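Dye-decolorizing peroxidase Tfu_3078 (Thermobifida fusca, PDB 5FW4) is a heme b peroxidase that uses hydrogen peroxide to oxidise many compounds, with high reactivity towards anthraquinone dyes, though its physiological substrate is unknown. Local coordinates at residues A[161-166]-A[380-385]; A[168-173]-A[384-389]. All coordinates share one frame; numbering follows the deposited sequence.

Contact 1: residues A[161-166]-A[380-385]; sequences PDALAD and GDPATG
With chi1 at 177°, D381 swings its carboxylate away from its own backbone N and lays it beside the methyl group of A163, although the bond to its CB does not point across the contact. CB of A163 then lies 3.6 Å from OD1 of D381, and CD of the P382 ring meets the same methyl carbon at 3.8 Å, beside the carboxylate. A short methyl suits this place: the two backbones come close, with the CA atoms of A163 and D381 only 5.1 Å apart. The carbonyl oxygen of A163 adds a second point of contact, resting 3.3 Å from CD of P382 and 3.4 Å from CG of the same ring, so the edge of the proline meets both the methyl and the carbonyl of one residue.

The carboxylate is steadied from its own side of the contact. OD1 of D381 accepts the backbone N-H of A383 at 3.0 Å, with an N-H...O angle of 154°, and the donor comes from above the carboxylate plane, 55° out of it. This is an Asx turn, for which aspartate has the right reach. P382, the middle residue of that turn, needs no N-H and has the phi its ring favours; it opens the 3-10 turn at 382-383, with T384 between that turn and the N-cap G385.

The contact thus joins two loops that each carry a 3-10 turn. Residues 161-166 follow helix 148-153 and precede strand 184-190, whereas 380-385 link strand 369-379 to helix 386-395. Beneath both lies the C-terminal sheet: A163 and P382 touch Y276 of strand 275-284, and L164 and P382 share L411 of strand 404-414.

Contact 2: residues A[168-173]-A[384-389]; sequences PEFSTD and TGFIPV. With HEM (protoporphyrin IX containing Fe), chain C.
The phenyl rings of F170 and F386 stand almost perpendicular, their planes at 86°, yet they meet obliquely, with centroids 5.8 Å apart and the two CE2 atoms, one from each ring, at 3.7 Å. I387 crosses F170 at about a right angle: its carbonyl oxygen sits at the ring edge, 3.7 Å from CE1 of F170, and its CD1 methyl lies near CZ. That methyl also abuts the proline ring, CD1 of I387 lying 3.5 Å from CD of P168. CD1 thus serves both P168 and F170, while the beta branch adds CG2 of I387, 3.8 Å from CG of P168; a branched side chain suits a place with two points on the proline to meet.

The helix beginning at F386 follows the third strand of the C-terminal sheet, whose 2-3-1-4 strand order is that of a ferredoxin-like fold, as in other DyP-type peroxidases; the loop 168-173 comes from the N-terminal half and lies against its first turn. Chi1 of F386, 178°, carries its ring off the helix to the heme, where CD1 of F386 approaches the vinyl carbon CBC of the heme at 3.5 Å. V389, one helical turn on, packs its CG1 against the same vinyl group.

F170 opens a type I turn, and its backbone N donates to OD2 of D173 over 2.7 Å, nearly straight at 174°, while OD1 of D173 lies in plane at the F170 ring edge and forms a salt bridge with R280. With alanine in place of F170 the ring is gone, and a gap would probably open beside CE2 of F386 and the end of I387, leaving the F386 ring less firmly held.

Contacts 1 and 2 are successive holds of one N-terminal loop on one C-terminal segment: their centres lie 11 Å apart, and they share T384 and G385. The backbone O of P382, from contact 1, probably accepts a hydrogen bond from N of I387, in contact 2, at 3.1 Å, which ties the 3-10 turn to the first turn of the helix. Only contact 2 reaches the cofactor, through F386 and V389 of the heme pocket; the side chain of F386 is about 9 Å from that of H338, the inferred proximal iron ligand. Contact 1 stands further back, with the side chain of P382 about 10 Å from the heme.

Contact 1: residues A[161-166]-A[380-385]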
loop_
_atom_site.group_PDB
_atom_site.type_symbol
_atom_site.label_atom_id
_atom_site.label_comp_id
_atom_site.label_asym_id
_atom_site.label_seq_id
_atom_site.Cartn_x
_atom_site.Cartn_y
_atom_site.Cartn_z
ATOM N N PRO A 161 18.612 -24.036 -16.869
ATOM C CA PRO A 161 17.735 -24.720 -17.825
ATOM C C PRO A 161 17.333 -23.762 -18.930
ATOM O O PRO A 161 17.353 -22.555 -18.724
ATOM C CB PRO A 161 16.519 -25.123 -16.969
ATOM C CG PRO A 161 17.029 -25.083 -15.553
ATOM C CD PRO A 161 17.968 -23.907 -15.559
ATOM N N ASP A 162 16.959 -24.306 -20.078
ATOM C CA ASP A 162 16.477 -23.517 -21.208
ATOM C C ASP A 162 15.325 -22.593 -20.829
ATOM O O ASP A 162 15.278 -21.459 -21.270
ATOM C CB ASP A 162 15.988 -24.444 -22.330
ATOM C CG ASP A 162 17.092 -25.274 -22.928
ATOM O OD1 ASP A 162 18.280 -25.036 -22.631
ATOM O OD2 ASP A 162 16.758 -26.185 -23.698
ATOM N N ALA A 163 14.406 -23.091 -20.009
ATOM C CA ALA A 163 13.274 -22.294 -19.489
ATOM C C ALA A 163 13.697 -21.071 -18.660
ATOM O O ALA A 163 12.888 -20.188 -18.457
ATOM C CB ALA A 163 12.344 -23.178 -18.655
ATOM N N LEU A 164 14.943 -21.020 -18.188
ATOM C CA LEU A 164 15.459 -19.859 -17.438
ATOM C C LEU A 164 16.273 -18.887 -18.306
ATOM O O LEU A 164 16.993 -18.017 -17.797
ATOM C CB LEU A 164 16.310 -20.337 -16.239
ATOM C CG LEU A 164 16.686 -19.308 -15.160
ATOM C CD1 LEU A 164 15.473 -18.515 -14.671
ATOM C CD2 LEU A 164 17.381 -19.992 -13.972
ATOM N N ALA A 165 16.191 -19.048 -19.624
ATOM C CA ALA A 165 16.801 -18.102 -20.543
ATOM C C ALA A 165 16.097 -16.758 -20.375
ATOM O O ALA A 165 14.878 -16.720 -20.135
ATOM C CB ALA A 165 16.669 -18.598 -21.968
ATOM N N ASP A 166 16.863 -15.674 -20.459
ATOM C CA ASP A 166 16.343 -14.327 -20.274
ATOM C C ASP A 166 15.159 -14.186 -21.216
ATOM O O ASP A 166 15.135 -14.802 -22.300
ATOM C CB ASP A 166 17.388 -13.257 -20.615
ATOM C CG ASP A 166 18.560 -13.215 -19.614
ATOM O OD1 ASP A 166 18.454 -13.802 -18.519
ATOM O OD2 ASP A 166 19.575 -12.564 -19.930
ATOM N N GLY A 380 5.226 -23.826 -16.218
ATOM C CA GLY A 380 6.261 -24.836 -16.303
ATOM C C GLY A 380 7.426 -24.390 -17.150
ATOM O O GLY A 380 8.545 -24.742 -16.851
ATOM N N ASP A 381 7.176 -23.598 -18.188
ATOM C CA ASP A 381 8.214 -23.169 -19.115
ATOM C C ASP A 381 7.759 -21.891 -19.788
ATOM O O ASP A 381 6.728 -21.912 -20.501
ATOM C CB ASP A 381 8.446 -24.270 -20.157
ATOM C CG ASP A 381 9.468 -23.888 -21.226
ATOM O OD1 ASP A 381 9.956 -22.752 -21.265
ATOM O OD2 ASP A 381 9.769 -24.761 -22.069
ATOM N N PRO A 382 8.493 -20.778 -19.581
ATOM C CA PRO A 382 8.007 -19.531 -20.176
ATOM C C PRO A 382 7.804 -19.581 -21.696
ATOM O O PRO A 382 6.955 -18.884 -22.200
ATOM C CB PRO A 382 9.081 -18.503 -19.775
ATOM C CG PRO A 382 9.646 -19.057 -18.505
ATOM C CD PRO A 382 9.640 -20.530 -18.671
ATOM N N ALA A 383 8.569 -20.398 -22.410
ATOM C CA ALA A 383 8.457 -20.470 -23.858
ATOM C C ALA A 383 7.109 -21.038 -24.322
ATOM O O ALA A 383 6.729 -20.817 -25.461
ATOM C CB ALA A 383 9.615 -21.282 -24.432
ATOM N N THR A 384 6.391 -21.761 -23.453
ATOM C CA THR A 384 5.059 -22.284 -23.767
ATOM C C THR A 384 4.036 -21.674 -22.816
ATOM O O THR A 384 3.047 -22.305 -22.427
ATOM C CB THR A 384 5.022 -23.808 -23.631
ATOM O OG1 THR A 384 5.619 -24.172 -22.379
ATOM C CG2 THR A 384 5.794 -24.469 -24.777
ATOM N N GLY A 385 4.287 -20.427 -22.442
ATOM C CA GLY A 385 3.417 -19.703 -21.538
ATOM C C GLY A 385 3.426 -18.212 -21.804
ATOM O O GLY A 385 2.922 -17.748 -22.823
#

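Contact 2: residues A[168-173]-A[384-389]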
loop_
_atom_site.group_PDB
_atom_site.type_symbol
_atom_site.label_atom_id
_atom_site.label_comp_id
_atom_site.label_asym_id
_atom_site.label_seq_id
_atom_site.Cartn_x
_atom_site.Cartn_y
_atom_site.Cartn_z
ATOM N N PRO A 168 12.793 -12.449 -23.921
ATOM C CA PRO A 168 13.163 -11.597 -25.037
ATOM C C PRO A 168 12.623 -10.190 -24.857
ATOM O O PRO A 168 11.727 -9.957 -24.040
ATOM C CB PRO A 168 12.483 -12.280 -26.243
ATOM C CG PRO A 168 11.340 -12.999 -25.661
ATOM C CD PRO A 168 11.807 -13.471 -24.315
ATOM N N GLU A 169 13.161 -9.272 -25.648
ATOM C CA GLU A 169 12.613 -7.925 -25.763
ATOM C C GLU A 169 11.322 -8.008 -26.566
ATOM O O GLU A 169 11.260 -8.747 -27.546
ATOM C CB GLU A 169 13.581 -6.980 -26.491
ATOM C CG GLU A 169 14.881 -6.721 -25.745
ATOM C CD GLU A 169 15.682 -5.574 -26.343
ATOM O OE1 GLU A 169 15.639 -5.370 -27.579
ATOM O OE2 GLU A 169 16.357 -4.884 -25.556
ATOM N N PHE A 170 10.296 -7.284 -26.123
ATOM C CA PHE A 170 9.020 -7.228 -26.845
ATOM C C PHE A 170 8.865 -5.843 -27.421
ATOM O O PHE A 170 9.392 -4.868 -26.865
ATOM C CB PHE A 170 7.835 -7.568 -25.939
ATOM C CG PHE A 170 7.878 -8.967 -25.359
ATOM C CD1 PHE A 170 7.475 -10.049 -26.109
ATOM C CD2 PHE A 170 8.331 -9.205 -24.049
ATOM C CE1 PHE A 170 7.502 -11.330 -25.590
ATOM C CE2 PHE A 170 8.353 -10.495 -23.524
ATOM C CZ PHE A 170 7.951 -11.560 -24.301
ATOM N N SER A 171 8.117 -5.746 -28.520
ATOM C CA SER A 171 8.045 -4.509 -29.277
ATOM C C SER A 171 7.347 -3.374 -28.511
ATOM O O SER A 171 7.519 -2.210 -28.842
ATOM C CB SER A 171 7.365 -4.763 -30.645
ATOM O OG SER A 171 6.042 -5.225 -30.466
ATOM N N THR A 172 6.534 -3.705 -27.515
ATOM C CA THR A 172 5.836 -2.702 -26.720
ATOM C C THR A 172 6.580 -2.396 -25.403
ATOM O O THR A 172 6.080 -1.644 -24.583
ATOM C CB THR A 172 4.420 -3.173 -26.343
ATOM O OG1 THR A 172 4.478 -4.475 -25.728
ATOM C CG2 THR A 172 3.531 -3.213 -27.619
ATOM N N ASP A 173 7.739 -3.002 -25.214
ATOM C CA ASP A 173 8.497 -2.809 -23.972
ATOM C C ASP A 173 8.756 -1.318 -23.647
ATOM O O ASP A 173 9.034 -0.511 -24.523
ATOM C CB ASP A 173 9.833 -3.569 -24.049
ATOM C CG ASP A 173 9.706 -5.074 -23.748
ATOM O OD1 ASP A 173 8.654 -5.594 -23.357
ATOM O OD2 ASP A 173 10.710 -5.776 -23.906
ATOM N N THR A 384 6.391 -21.761 -23.453
ATOM C CA THR A 384 5.059 -22.284 -23.767
ATOM C C THR A 384 4.036 -21.674 -22.816
ATOM O O THR A 384 3.047 -22.305 -22.427
ATOM C CB THR A 384 5.022 -23.808 -23.631
ATOM O OG1 THR A 384 5.619 -24.172 -22.379
ATOM C CG2 THR A 384 5.794 -24.469 -24.777
ATOM N N GLY A 385 4.287 -20.427 -22.442
ATOM C CA GLY A 385 3.417 -19.703 -21.538
ATOM C C GLY A 385 3.426 -18.212 -21.804
ATOM O O GLY A 385 2.922 -17.748 -22.823
ATOM N N PHE A 386 3.983 -17.455 -20.877
ATOM C CA PHE A 386 4.110 -16.004 -21.049
ATOM C C PHE A 386 4.703 -15.510 -22.386
ATOM O O PHE A 386 4.130 -14.574 -22.989
ATOM C CB PHE A 386 4.966 -15.410 -19.926
ATOM C CG PHE A 386 5.182 -13.945 -20.048
ATOM C CD1 PHE A 386 4.211 -13.062 -19.600
ATOM C CD2 PHE A 386 6.356 -13.436 -20.570
ATOM C CE1 PHE A 386 4.399 -11.691 -19.701
ATOM C CE2 PHE A 386 6.564 -12.057 -20.656
ATOM C CZ PHE A 386 5.568 -11.186 -20.227
ATOM N N ILE A 387 5.823 -16.098 -22.844
ATOM C CA ILE A 387 6.552 -15.527 -23.986
ATOM C C ILE A 387 5.731 -15.516 -25.293
ATOM O O ILE A 387 5.627 -14.484 -25.937
ATOM C CB ILE A 387 7.858 -16.255 -24.343
ATOM C CG1 ILE A 387 8.826 -16.367 -23.150
ATOM C CG2 ILE A 387 8.539 -15.539 -25.503
ATOM C CD1 ILE A 387 9.175 -15.056 -22.600
ATOM N N PRO A 388 5.216 -16.663 -25.698
ATOM C CA PRO A 388 4.497 -16.596 -26.996
ATOM C C PRO A 388 3.287 -15.694 -26.901
ATOM O O PRO A 388 2.976 -14.961 -27.838
ATOM C CB PRO A 388 4.133 -18.060 -27.284
ATOM C CG PRO A 388 4.276 -18.784 -25.977
ATOM C CD PRO A 388 5.302 -18.039 -25.174
ATOM N N VAL A 389 2.639 -15.699 -25.753
ATOM C CA VAL A 389 1.417 -14.922 -25.558
ATOM C C VAL A 389 1.704 -13.436 -25.582
ATOM O O VAL A 389 1.006 -12.668 -26.275
ATOM C CB VAL A 389 0.695 -15.329 -24.276
ATOM C CG1 VAL A 389 -0.486 -14.423 -23.952
ATOM C CG2 VAL A 389 0.259 -16.772 -24.369
HETATM C CHA HEM C . -7.282 -12.500 -19.611
HETATM C CHB HEM C . -6.613 -7.950 -18.094
HETATM C CHC HEM C . -1.932 -8.334 -19.235
HETATM C CHD HEM C . -2.553 -12.968 -20.497
HETATM C C1A HEM C . -7.485 -11.241 -19.104
HETATM C C2A HEM C . -8.750 -10.749 -18.726
HETATM C C3A HEM C . -8.560 -9.467 -18.325
HETATM C C4A HEM C . -7.198 -9.164 -18.437
HETATM C CMA HEM C . -9.587 -8.538 -17.796
HETATM C CAA HEM C . -10.064 -11.484 -18.807
HETATM C CBA HEM C . -10.425 -12.232 -17.529
HETATM C CGA HEM C . -9.553 -13.438 -17.336
HETATM O O1A HEM C . -8.666 -13.393 -16.441
HETATM O O2A HEM C . -9.727 -14.456 -18.051
HETATM C C1B HEM C . -5.249 -7.672 -18.291
HETATM C C2B HEM C . -4.652 -6.426 -17.982
HETATM C C3B HEM C . -3.322 -6.512 -18.292
HETATM C C4B HEM C . -3.136 -7.874 -18.794
HETATM C CMB HEM C . -5.372 -5.245 -17.396
HETATM C CAB HEM C . -2.221 -5.556 -18.128
HETATM C CBB HEM C . -2.320 -4.427 -17.426
HETATM C C1C HEM C . -1.682 -9.614 -19.675
HETATM C C2C HEM C . -0.441 -10.082 -20.051
HETATM C C3C HEM C . -0.621 -11.417 -20.393
HETATM C C4C HEM C . -1.990 -11.734 -20.232
HETATM C CMC HEM C . 0.795 -9.220 -20.029
HETATM C CAC HEM C . 0.275 -12.432 -20.926
HETATM C CBC HEM C . 1.383 -12.142 -21.534
HETATM C C1D HEM C . -3.935 -13.162 -20.331
HETATM C C2D HEM C . -4.548 -14.458 -20.643
HETATM C C3D HEM C . -5.873 -14.318 -20.405
HETATM C C4D HEM C . -6.041 -12.936 -19.967
HETATM C CMD HEM C . -3.864 -15.731 -21.112
HETATM C CAD HEM C . -6.926 -15.397 -20.560
HETATM C CBD HEM C . -7.327 -15.481 -22.036
HETATM C CGD HEM C . -8.269 -16.642 -22.264
HETATM O O1D HEM C . -7.863 -17.817 -22.364
HETATM O O2D HEM C . -9.495 -16.409 -22.334
HETATM N NA HEM C . -6.538 -10.252 -18.930
HETATM N NB HEM C . -4.315 -8.497 -18.762
HETATM N NC HEM C . -2.606 -10.610 -19.829
HETATM N ND HEM C . -4.855 -12.252 -19.920
HETATM FE FE HEM C . -4.616 -10.433 -19.422
#